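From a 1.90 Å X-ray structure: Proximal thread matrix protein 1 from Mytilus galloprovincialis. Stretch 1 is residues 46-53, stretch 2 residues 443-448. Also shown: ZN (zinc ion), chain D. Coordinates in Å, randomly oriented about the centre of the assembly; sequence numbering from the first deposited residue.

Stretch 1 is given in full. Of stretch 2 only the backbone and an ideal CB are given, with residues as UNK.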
# COMPACT_ATOMS: atom_id res chain seq x y z
N ASP A 46 12.29 22.63 -1.64
CA ASP A 46 10.94 22.06 -1.52
C ASP A 46 10.47 21.43 -2.84
O ASP A 46 9.45 20.75 -2.87
CB ASP A 46 9.94 23.14 -1.08
CG ASP A 46 8.98 22.64 -0.01
OD1 ASP A 46 8.37 21.57 -0.20
OD2 ASP A 46 8.85 23.33 1.03
N ALA A 47 11.20 21.67 -3.92
CA ALA A 47 10.89 21.03 -5.20
C ALA A 47 11.76 19.78 -5.35
O ALA A 47 12.97 19.86 -5.23
CB ALA A 47 11.13 21.98 -6.37
N GLU A 48 11.15 18.62 -5.61
CA GLU A 48 12.00 17.48 -5.94
C GLU A 48 11.79 16.85 -7.28
O GLU A 48 10.90 17.21 -8.05
CB GLU A 48 12.01 16.38 -4.90
CG GLU A 48 10.94 16.32 -3.90
CD GLU A 48 11.54 15.84 -2.60
OE1 GLU A 48 12.26 16.64 -1.98
OE2 GLU A 48 11.34 14.67 -2.23
N GLU A 49 12.68 15.89 -7.53
CA GLU A 49 12.72 15.13 -8.75
C GLU A 49 12.86 13.65 -8.44
O GLU A 49 13.22 13.25 -7.32
CB GLU A 49 13.92 15.56 -9.61
CG GLU A 49 15.27 15.18 -9.02
CD GLU A 49 16.44 15.82 -9.76
OE1 GLU A 49 16.28 16.95 -10.28
OE2 GLU A 49 17.51 15.19 -9.83
N CYS A 50 12.55 12.85 -9.45
CA CYS A 50 12.68 11.42 -9.39
C CYS A 50 13.44 11.02 -10.64
O CYS A 50 13.07 11.43 -11.74
CB CYS A 50 11.30 10.78 -9.38
SG CYS A 50 11.34 8.99 -9.30
N ASP A 51 14.50 10.25 -10.47
CA ASP A 51 15.36 9.86 -11.59
C ASP A 51 14.98 8.47 -12.12
O ASP A 51 15.59 7.96 -13.07
CB ASP A 51 16.84 9.87 -11.17
CG ASP A 51 17.32 11.23 -10.65
OD1 ASP A 51 16.69 12.28 -10.94
OD2 ASP A 51 18.33 11.27 -9.94
N VAL A 52 13.97 7.86 -11.52
CA VAL A 52 13.56 6.50 -11.85
C VAL A 52 12.96 6.42 -13.25
O VAL A 52 12.23 7.32 -13.65
CB VAL A 52 12.53 5.97 -10.82
CG1 VAL A 52 12.06 4.56 -11.18
CG2 VAL A 52 13.15 5.97 -9.42
N GLN A 53 13.27 5.36 -13.98
CA GLN A 53 12.70 5.15 -15.31
C GLN A 53 11.31 4.55 -15.19
O GLN A 53 11.14 3.48 -14.61
CB GLN A 53 13.59 4.25 -16.17
CG GLN A 53 14.87 4.94 -16.61
CD GLN A 53 15.80 4.01 -17.36
OE1 GLN A 53 15.37 3.02 -17.95
NE2 GLN A 53 17.09 4.34 -17.34
N UNK A 443 12.88 4.73 -0.70
CA UNK A 443 12.57 6.05 -1.25
C UNK A 443 13.72 6.59 -2.10
O UNK A 443 14.86 6.57 -1.65
CB UNK A 443 12.25 7.03 -0.12
N UNK A 444 13.43 7.07 -3.31
CA UNK A 444 14.49 7.49 -4.24
C UNK A 444 14.37 8.95 -4.69
O UNK A 444 15.20 9.42 -5.47
CB UNK A 444 14.48 6.58 -5.47
N UNK A 445 13.36 9.66 -4.21
CA UNK A 445 13.22 11.07 -4.56
C UNK A 445 14.25 11.92 -3.79
O UNK A 445 14.71 11.53 -2.71
CB UNK A 445 11.80 11.55 -4.26
N UNK A 446 14.60 13.06 -4.36
CA UNK A 446 15.56 13.97 -3.76
C UNK A 446 15.33 15.39 -4.28
O UNK A 446 14.63 15.58 -5.28
CB UNK A 446 16.99 13.51 -4.05
N UNK A 447 15.90 16.38 -3.61
CA UNK A 447 15.72 17.77 -4.01
C UNK A 447 16.28 18.05 -5.41
O UNK A 447 17.33 17.52 -5.79
CB UNK A 447 16.39 18.69 -2.99
N UNK A 448 15.56 18.86 -6.18
CA UNK A 448 16.04 19.29 -7.49
C UNK A 448 17.37 20.02 -7.37
O UNK A 448 17.59 20.77 -6.41
CB UNK A 448 15.01 20.19 -8.17
ZN ZN D . 18.08 13.31 -9.64

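Position 443 has phi/psi of -77/131, and its ideal CB finds nothing of stretch 1 within 5.5 Å. Stretch 1 therefore sets no preference; the phi value would even admit a proline. The deposited residue is Pro 443, out of reach of stretch 1.

At position 444 the CA-to-CB bond points toward stretch 1, with the ideal CB 4.2 Å from Val 52 CG2. A methyl group at this distance favours aliphatic contact, so leucine, methionine or the long stem of lysine or arginine would all suit. The residue is Arg 444. Val 52 CG2 lies over one face of its guanidinium, 3.9 Å from Arg 444 NE. Water 1 accepts from Asp 51 N (2.8 Å) and donates to Arg 444 O (2.6 Å), joining the stretches.

Position 445 points sideways. Its ideal CB lies 3.8 Å from both Glu 48 OE2 and Glu 49 O, so a small residue such as alanine or serine fits readily. Ala 445 is deposited; its CA makes a CA-H...O contact of 3.5 Å with Glu 49 O.

Position 446 pairs with Glu 49 in an antiparallel bridge, its CB on the same sheet face as that of Glu 49. The visible zinc is already held by Glu 49 OE2 at 2.0 Å and by Asp 51 OD1 and OD2 at 2.2 and 2.1 Å. A ligand is thus the natural candidate: the ideal CB of position 446 is 5.7 Å from ZN, a gap a histidine or an extended glutamate could cover. His 446, with chi1 of 52° (p) and chi2 of -91°, brings NE2 to 2.0 Å from ZN; waters 2 and 3 complete six ligand atoms. In the backbone, Glu 49 N donates to His 446 O (3.0 Å) and His 446 N to Glu 49 O (3.3 Å).

At position 447, opposite Glu 48 with CA atoms 4.2 Å apart, CB points away, so many side chains would do; Glu 48 OE1, 4.7 Å from the ideal CB, mildly favours a positive charge. Lys 447 is deposited, its CG 4.0 Å from Glu 48 OE1.

Position 448 points sideways, its ideal CB 3.6 Å from Ala 47 O and 4.1 Å from Glu 49 OE1. A long, flexible chain, perhaps basic, could lie along stretch 1. Lys 448 does so: CG is 3.6 Å from Glu 49 OE1 and CE 3.6 Å from Glu 48 O, while Lys 448 N donates to Ala 47 O (2.9 Å, 178°).

Stretch 2, residues 443-448: PRAHKK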
# COMPACT_ATOMS: atom_id res chain seq x y z
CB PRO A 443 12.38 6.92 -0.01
CG PRO A 443 13.21 6.28 1.03
CD PRO A 443 13.18 4.80 0.75
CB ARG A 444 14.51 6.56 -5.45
CG ARG A 444 15.07 5.17 -5.16
CD ARG A 444 15.59 4.45 -6.41
NE ARG A 444 16.37 5.31 -7.30
CZ ARG A 444 17.19 4.87 -8.26
NH1 ARG A 444 17.36 3.57 -8.47
NH2 ARG A 444 17.84 5.74 -9.01
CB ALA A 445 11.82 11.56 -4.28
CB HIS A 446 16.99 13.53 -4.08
CG HIS A 446 17.24 13.31 -5.54
ND1 HIS A 446 17.06 12.09 -6.15
CD2 HIS A 446 17.64 14.16 -6.51
CE1 HIS A 446 17.34 12.19 -7.43
NE2 HIS A 446 17.70 13.44 -7.68
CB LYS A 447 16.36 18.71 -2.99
CG LYS A 447 15.65 18.71 -1.65
CD LYS A 447 16.30 19.65 -0.66
CE LYS A 447 15.54 19.66 0.66
NZ LYS A 447 16.14 20.60 1.64
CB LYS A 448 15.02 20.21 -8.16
CG LYS A 448 13.99 19.46 -8.96
CD LYS A 448 13.13 20.36 -9.82
CE LYS A 448 12.11 19.54 -10.56
NZ LYS A 448 11.18 20.37 -11.35
O HOH W 1 15.40 9.20 -8.05
O HOH W 2 20.17 13.43 -9.57
O HOH W 3 19.19 13.71 -11.36
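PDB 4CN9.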